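Extracellular solute-binding protein family 1 (Arthrobacter chlorophenolicus, PDB 4R2F) probably serves as the sugar-binding component of an ABC-type transporter, capturing laminaribiose or related sugars for uptake into the cell. Local coordinates at residues G219-D224 with A389-L394; T404-T409 with K415-A420. One frame throughout, in Å; residues are numbered along the deposited sequence.

Interaction 1: residues G219-D224 with A389-L394; sequences GVFTKD and ANLAAL
Phe221 turns the CE1-CZ side of its ring to Leu391 and Leu394 of helix 389-396, and a methyl of the adjacent Val220 lies over one face: Val220 CG1 is 3.7 Å above the ring plane, offset toward the rim. The two leucine methyls that touch the ring, Leu391 CD2 and Leu394 CD2, approach obliquely. Both converge on the same ring carbon: Phe221 CE1 is 3.6 Å from Leu391 CD2 and 3.9 Å from Leu394 CD2. The first of these methyls also reaches the end of the ring, with Leu391 CD2 3.9 Å from Phe221 CZ.

The leucines lie three residues apart on the helix and get there by different torsions. Leu394 extends with CG anti to its backbone N (chi1 165°) and heads against the incoming phenylalanine, whereas Leu391 has CG anti to its carbonyl carbon (chi1 -64°) and crosses the ring at a slant. Val220 adds a looser touch of its own, Val220 CG2 to Leu394 CD2 at 4.3 Å.

The 219-224 loop is also held by backbone hydrogen bonds between Val220 and Asp228 and between Phe221 and both Ser382 and Gln383. On the helix side, Phe102 packs on Leu391, while Phe421 and Leu425 of helix 414-428 cover Leu394.

The contact thus joins the loop between helices 204-215 and 232-246 to a helix whose Leu394 side chain lies about 9 Å from a bound glucose unit. All four touching residues are buried and every contact between them is apolar, so the side chains probably meet through shape and exclusion of water, while the backbone bonds of the loop help to set where the ring stands.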
ATOM      1  N   GLY A 219       1.574   2.294 -16.855  1.00 32.33           N
ATOM      2  CA  GLY A 219       0.768   1.397 -16.050  1.00 29.99           C
ATOM      3  C   GLY A 219       0.760   0.003 -16.588  1.00 32.67           C
ATOM      4  O   GLY A 219       1.140  -0.233 -17.733  1.00 38.08           O
ATOM      5  N   VAL A 220       0.344  -0.942 -15.761  1.00 33.98           N
ATOM      6  CA  VAL A 220       0.308  -2.328 -16.184  1.00 34.54           C
ATOM      7  C   VAL A 220      -0.790  -2.598 -17.228  1.00 42.56           C
ATOM      8  O   VAL A 220      -0.659  -3.522 -18.040  1.00 34.72           O
ATOM      9  CB  VAL A 220       0.127  -3.263 -14.972  1.00 37.75           C
ATOM     10  CG1 VAL A 220      -0.094  -4.692 -15.424  1.00 31.66           C
ATOM     11  CG2 VAL A 220       1.321  -3.148 -14.020  1.00 36.18           C
ATOM     12  N   PHE A 221      -1.862  -1.807 -17.199  1.00 40.89           N
ATOM     13  CA  PHE A 221      -3.050  -2.093 -18.001  1.00 37.45           C
ATOM     14  C   PHE A 221      -3.424  -0.949 -18.936  1.00 32.76           C
ATOM     15  O   PHE A 221      -3.081   0.224 -18.707  1.00 36.54           O
ATOM     16  CB  PHE A 221      -4.268  -2.419 -17.113  1.00 31.82           C
ATOM     17  CG  PHE A 221      -4.046  -3.528 -16.138  1.00 34.77           C
ATOM     18  CD1 PHE A 221      -3.618  -3.262 -14.832  1.00 28.92           C
ATOM     19  CD2 PHE A 221      -4.324  -4.840 -16.486  1.00 38.28           C
ATOM     20  CE1 PHE A 221      -3.431  -4.305 -13.932  1.00 33.30           C
ATOM     21  CE2 PHE A 221      -4.145  -5.867 -15.587  1.00 33.20           C
ATOM     22  CZ  PHE A 221      -3.700  -5.604 -14.305  1.00 41.92           C
ATOM     23  N   THR A 222      -4.146  -1.303 -20.010  1.00 43.17           N
ATOM     24  CA  THR A 222      -4.815  -0.309 -20.855  1.00 56.47           C
ATOM     25  C   THR A 222      -6.046   0.223 -20.132  1.00 45.30           C
ATOM     26  O   THR A 222      -6.530  -0.401 -19.168  1.00 38.20           O
ATOM     27  CB  THR A 222      -5.331  -0.932 -22.178  1.00 47.64           C
ATOM     28  OG1 THR A 222      -6.226  -2.015 -21.882  1.00 50.54           O
ATOM     29  CG2 THR A 222      -4.187  -1.434 -23.039  1.00 57.06           C
ATOM     30  N   LYS A 223      -6.570   1.341 -20.634  1.00 47.26           N
ATOM     31  CA  LYS A 223      -7.889   1.871 -20.230  1.00 43.02           C
ATOM     32  C   LYS A 223      -8.985   0.808 -20.067  1.00 52.45           C
ATOM     33  O   LYS A 223      -9.818   0.906 -19.156  1.00 41.87           O
ATOM     34  CB  LYS A 223      -8.345   2.918 -21.241  1.00 73.82           C
ATOM     35  CG  LYS A 223      -7.725   4.290 -21.033  1.00 92.81           C
ATOM     36  CD  LYS A 223      -8.754   5.284 -20.525  1.00109.64           C
ATOM     37  CE  LYS A 223      -9.710   5.673 -21.641  1.00 95.58           C
ATOM     38  NZ  LYS A 223     -10.488   6.878 -21.274  1.00120.19           N
ATOM     39  N   ASP A 224      -8.972  -0.198 -20.944  1.00 41.06           N
ATOM     40  CA  ASP A 224      -9.988  -1.268 -20.961  1.00 32.83           C
ATOM     41  C   ASP A 224      -9.624  -2.478 -20.106  1.00 35.77           C
ATOM     42  O   ASP A 224     -10.326  -3.505 -20.117  1.00 40.98           O
ATOM     43  CB  ASP A 224     -10.372  -1.696 -22.410  1.00 62.30           C
ATOM     44  CG  ASP A 224      -9.188  -2.203 -23.248  1.00100.20           C
ATOM     45  OD1 ASP A 224      -8.153  -1.513 -23.336  1.00 75.34           O
ATOM     46  OD2 ASP A 224      -9.319  -3.275 -23.875  1.00 85.41           O
ATOM     47  N   ALA A 389     -10.025  -9.465  -9.612  1.00 28.49           N
ATOM     48  CA  ALA A 389      -9.180 -10.517  -9.039  1.00 38.59           C
ATOM     49  C   ALA A 389      -7.797 -10.523  -9.653  1.00 27.47           C
ATOM     50  O   ALA A 389      -6.825 -10.868  -8.990  1.00 39.72           O
ATOM     51  CB  ALA A 389      -9.827 -11.877  -9.208  1.00 33.23           C
ATOM     52  N   ASN A 390      -7.690 -10.135 -10.917  1.00 33.25           N
ATOM     53  CA  ASN A 390      -6.366 -10.082 -11.528  1.00 37.80           C
ATOM     54  C   ASN A 390      -5.406  -9.164 -10.777  1.00 50.78           C
ATOM     55  O   ASN A 390      -4.201  -9.368 -10.820  1.00 35.38           O
ATOM     56  CB  ASN A 390      -6.446  -9.645 -12.973  1.00 39.48           C
ATOM     57  CG  ASN A 390      -6.788 -10.795 -13.915  1.00 38.31           C
ATOM     58  OD1 ASN A 390      -6.682 -11.997 -13.582  1.00 40.40           O
ATOM     59  ND2 ASN A 390      -7.188 -10.424 -15.102  1.00 41.16           N
ATOM     60  N   LEU A 391      -5.934  -8.154 -10.098  1.00 30.43           N
ATOM     61  CA  LEU A 391      -5.089  -7.263  -9.304  1.00 33.24           C
ATOM     62  C   LEU A 391      -4.517  -8.004  -8.118  1.00 29.57           C
ATOM     63  O   LEU A 391      -3.382  -7.737  -7.710  1.00 37.63           O
ATOM     64  CB  LEU A 391      -5.845  -6.036  -8.855  1.00 32.74           C
ATOM     65  CG  LEU A 391      -6.320  -5.140  -9.987  1.00 32.35           C
ATOM     66  CD1 LEU A 391      -7.048  -3.932  -9.406  1.00 35.51           C
ATOM     67  CD2 LEU A 391      -5.160  -4.687 -10.838  1.00 39.11           C
ATOM     68  N   ALA A 392      -5.282  -8.952  -7.591  1.00 29.50           N
ATOM     69  CA  ALA A 392      -4.809  -9.792  -6.514  1.00 29.86           C
ATOM     70  C   ALA A 392      -3.560 -10.582  -6.946  1.00 42.90           C
ATOM     71  O   ALA A 392      -2.577 -10.671  -6.192  1.00 40.57           O
ATOM     72  CB  ALA A 392      -5.897 -10.730  -6.047  1.00 35.52           C
ATOM     73  N   ALA A 393      -3.594 -11.148  -8.147  1.00 41.45           N
ATOM     74  CA  ALA A 393      -2.456 -11.959  -8.661  1.00 43.51           C
ATOM     75  C   ALA A 393      -1.247 -11.084  -8.994  1.00 34.36           C
ATOM     76  O   ALA A 393      -0.100 -11.419  -8.693  1.00 34.09           O
ATOM     77  CB  ALA A 393      -2.879 -12.751  -9.875  1.00 39.91           C
ATOM     78  N   LEU A 394      -1.521  -9.919  -9.561  1.00 33.84           N
ATOM     79  CA  LEU A 394      -0.481  -8.955  -9.790  1.00 32.08           C
ATOM     80  C   LEU A 394       0.218  -8.575  -8.496  1.00 37.72           C
ATOM     81  O   LEU A 394       1.428  -8.672  -8.397  1.00 29.92           O
ATOM     82  CB  LEU A 394      -1.041  -7.729 -10.490  1.00 30.59           C
ATOM     83  CG  LEU A 394      -0.179  -6.479 -10.489  1.00 28.82           C
ATOM     84  CD1 LEU A 394       1.108  -6.725 -11.244  1.00 33.10           C
ATOM     85  CD2 LEU A 394      -0.939  -5.308 -11.109  1.00 35.88           C
TER

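Interaction 2: residues T404-T409 with K415-A420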
ATOM      1  N   THR A 404      10.919  -6.653  -9.688  1.00 38.04           N
ATOM      2  CA  THR A 404      11.511  -5.647  -8.825  1.00 32.77           C
ATOM      3  C   THR A 404      12.971  -5.980  -8.511  1.00 25.39           C
ATOM      4  O   THR A 404      13.825  -5.103  -8.531  1.00 28.58           O
ATOM      5  CB  THR A 404      10.714  -5.490  -7.497  1.00 30.38           C
ATOM      6  OG1 THR A 404       9.336  -5.223  -7.780  1.00 30.72           O
ATOM      7  CG2 THR A 404      11.283  -4.347  -6.669  1.00 30.84           C
ATOM      8  N   GLN A 405      13.240  -7.230  -8.172  1.00 34.30           N
ATOM      9  CA  GLN A 405      14.571  -7.587  -7.736  1.00 28.84           C
ATOM     10  C   GLN A 405      15.541  -7.505  -8.896  1.00 28.98           C
ATOM     11  O   GLN A 405      16.694  -7.074  -8.745  1.00 36.39           O
ATOM     12  CB  GLN A 405      14.543  -8.948  -7.059  1.00 30.13           C
ATOM     13  CG  GLN A 405      13.804  -8.880  -5.723  1.00 30.77           C
ATOM     14  CD  GLN A 405      13.882 -10.139  -4.878  1.00 33.06           C
ATOM     15  OE1 GLN A 405      13.987 -11.243  -5.392  1.00 46.25           O
ATOM     16  NE2 GLN A 405      13.830  -9.972  -3.562  1.00 48.91           N
ATOM     17  N   THR A 406      15.051  -7.862 -10.071  1.00 31.75           N
ATOM     18  CA  THR A 406      15.819  -7.718 -11.305  1.00 29.67           C
ATOM     19  C   THR A 406      16.197  -6.274 -11.598  1.00 37.56           C
ATOM     20  O   THR A 406      17.352  -5.974 -11.938  1.00 34.83           O
ATOM     21  CB  THR A 406      15.021  -8.334 -12.481  1.00 33.50           C
ATOM     22  OG1 THR A 406      15.039  -9.765 -12.347  1.00 40.40           O
ATOM     23  CG2 THR A 406      15.576  -7.942 -13.821  1.00 31.52           C
ATOM     24  N   VAL A 407      15.240  -5.364 -11.466  1.00 27.73           N
ATOM     25  CA  VAL A 407      15.528  -3.964 -11.743  1.00 30.25           C
ATOM     26  C   VAL A 407      16.489  -3.386 -10.695  1.00 25.66           C
ATOM     27  O   VAL A 407      17.438  -2.660 -11.028  1.00 33.40           O
ATOM     28  CB  VAL A 407      14.231  -3.139 -11.812  1.00 32.47           C
ATOM     29  CG1 VAL A 407      14.534  -1.660 -11.925  1.00 31.74           C
ATOM     30  CG2 VAL A 407      13.374  -3.596 -12.986  1.00 36.17           C
ATOM     31  N   LEU A 408      16.237  -3.712  -9.432  1.00 30.99           N
ATOM     32  CA  LEU A 408      17.000  -3.120  -8.337  1.00 31.73           C
ATOM     33  C   LEU A 408      18.455  -3.640  -8.282  1.00 36.37           C
ATOM     34  O   LEU A 408      19.295  -3.051  -7.603  1.00 31.24           O
ATOM     35  CB  LEU A 408      16.278  -3.338  -6.999  1.00 30.75           C
ATOM     36  CG  LEU A 408      15.018  -2.504  -6.718  1.00 23.93           C
ATOM     37  CD1 LEU A 408      14.520  -2.748  -5.313  1.00 40.38           C
ATOM     38  CD2 LEU A 408      15.228  -1.010  -6.962  1.00 35.92           C
ATOM     39  N   THR A 409      18.743  -4.730  -9.002  1.00 37.48           N
ATOM     40  CA  THR A 409      20.134  -5.209  -9.202  1.00 31.19           C
ATOM     41  C   THR A 409      20.728  -4.936 -10.583  1.00 32.49           C
ATOM     42  O   THR A 409      21.860  -5.353 -10.862  1.00 34.49           O
ATOM     43  CB  THR A 409      20.255  -6.721  -8.950  1.00 30.50           C
ATOM     44  OG1 THR A 409      19.282  -7.426  -9.731  1.00 33.83           O
ATOM     45  CG2 THR A 409      20.069  -7.036  -7.486  1.00 39.26           C
ATOM     46  N   LYS A 415      13.595  -3.500 -21.453  1.00 34.33           N
ATOM     47  CA  LYS A 415      12.720  -4.318 -22.308  1.00 39.47           C
ATOM     48  C   LYS A 415      12.698  -5.777 -21.893  1.00 35.59           C
ATOM     49  O   LYS A 415      11.619  -6.370 -21.793  1.00 38.83           O
ATOM     50  CB  LYS A 415      13.111  -4.176 -23.795  1.00 49.22           C
ATOM     51  CG  LYS A 415      12.463  -2.978 -24.481  1.00 66.84           C
ATOM     52  CD  LYS A 415      13.357  -2.290 -25.505  1.00 86.04           C
ATOM     53  CE  LYS A 415      12.542  -1.341 -26.371  1.00 99.65           C
ATOM     54  NZ  LYS A 415      13.358  -0.218 -26.902  1.00106.04           N
ATOM     55  N   SER A 416      13.867  -6.361 -21.606  1.00 39.16           N
ATOM     56  CA  SER A 416      13.912  -7.767 -21.176  1.00 37.05           C
ATOM     57  C   SER A 416      13.191  -7.993 -19.846  1.00 33.30           C
ATOM     58  O   SER A 416      12.476  -8.985 -19.668  1.00 45.08           O
ATOM     59  CB  SER A 416      15.363  -8.289 -21.066  1.00 32.61           C
ATOM     60  OG  SER A 416      16.077  -8.133 -22.303  1.00 40.62           O
ATOM     61  N   ALA A 417      13.448  -7.121 -18.886  1.00 34.78           N
ATOM     62  CA  ALA A 417      12.818  -7.247 -17.568  1.00 30.24           C
ATOM     63  C   ALA A 417      11.278  -7.188 -17.704  1.00 24.16           C
ATOM     64  O   ALA A 417      10.571  -8.027 -17.170  1.00 35.00           O
ATOM     65  CB  ALA A 417      13.331  -6.160 -16.655  1.00 34.68           C
ATOM     66  N   LEU A 418      10.809  -6.208 -18.465  1.00 35.74           N
ATOM     67  CA  LEU A 418       9.380  -6.032 -18.724  1.00 36.20           C
ATOM     68  C   LEU A 418       8.758  -7.202 -19.481  1.00 44.86           C
ATOM     69  O   LEU A 418       7.619  -7.587 -19.205  1.00 35.39           O
ATOM     70  CB  LEU A 418       9.163  -4.725 -19.477  1.00 33.17           C
ATOM     71  CG  LEU A 418       9.273  -3.452 -18.632  1.00 32.94           C
ATOM     72  CD1 LEU A 418       9.404  -2.192 -19.471  1.00 39.19           C
ATOM     73  CD2 LEU A 418       8.071  -3.332 -17.688  1.00 40.44           C
ATOM     74  N   THR A 419       9.508  -7.787 -20.421  1.00 38.98           N
ATOM     75  CA  THR A 419       9.030  -8.939 -21.175  1.00 46.93           C
ATOM     76  C   THR A 419       8.884 -10.117 -20.246  1.00 31.56           C
ATOM     77  O   THR A 419       7.879 -10.830 -20.304  1.00 41.43           O
ATOM     78  CB  THR A 419       9.968  -9.275 -22.360  1.00 43.81           C
ATOM     79  OG1 THR A 419      10.037  -8.122 -23.199  1.00 36.29           O
ATOM     80  CG2 THR A 419       9.462 -10.442 -23.169  1.00 49.42           C
ATOM     81  N   ALA A 420       9.863 -10.320 -19.366  1.00 34.90           N
ATOM     82  CA  ALA A 420       9.764 -11.406 -18.370  1.00 30.15           C
ATOM     83  C   ALA A 420       8.560 -11.158 -17.434  1.00 36.11           C
ATOM     84  O   ALA A 420       7.862 -12.088 -17.041  1.00 31.69           O
ATOM     85  CB  ALA A 420      11.055 -11.525 -17.560  1.00 39.26           C
TER
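Thr406 and Ala417 face each other across two consecutive helices, each with its CB directed at the opposite segment. The threonine presents its methyl: CG2 stands anti to the backbone N (chi1 -72° for OG1), and Thr406 CG2 comes within 4.0 Å of Ala417 CB. The same torsion sets OG1 beside the backbone N, and this hydroxyl is hydrogen-bonded to Gln402 O, one turn back in its own helix. Val407 adds a more distant touch, Val407 CG2 to Ala417 CB at 4.5 Å.

Helix 398-408 and helix 414-428 form a helical hairpin, joined by a short loop and running roughly antiparallel here, and the small alanine probably helps the backbones come as close as 7.0 Å between Thr406 CA and Ala417 CA. Phe403 also packs on Ala417, while Val238 and Leu241 of helix 232-246 touch Val407.

Two other threonines bond within their own segments. Thr409 OG1 donates to Gln405 O at 2.8 Å. In the second helix, Lys415 O takes two donors from opposite faces of its carbonyl plane, Thr419 N and Thr419 OG1, the hydroxyl standing above that plane at 2.7 Å.

Interaction 1 closes before interaction 2 opens along the chain, and their centres lie 18 Å apart; the nearest atoms come to about 8 Å without touching. Helix 389-396, used by the first, is followed directly in the chain by helix 398-408, used by the second, and helix 414-428 links the two sites, packing on Leu394 at one and carrying Ala417 at the other. Helices 204-215 and 232-246 bracket the 219-224 loop and also pack on Val407. Interaction 1 ties the C-terminal helices to that loop, while interaction 2 is a local pairing of neighbouring helices; their centres lie 15 Å and 21 Å, respectively, from the centre of the chain.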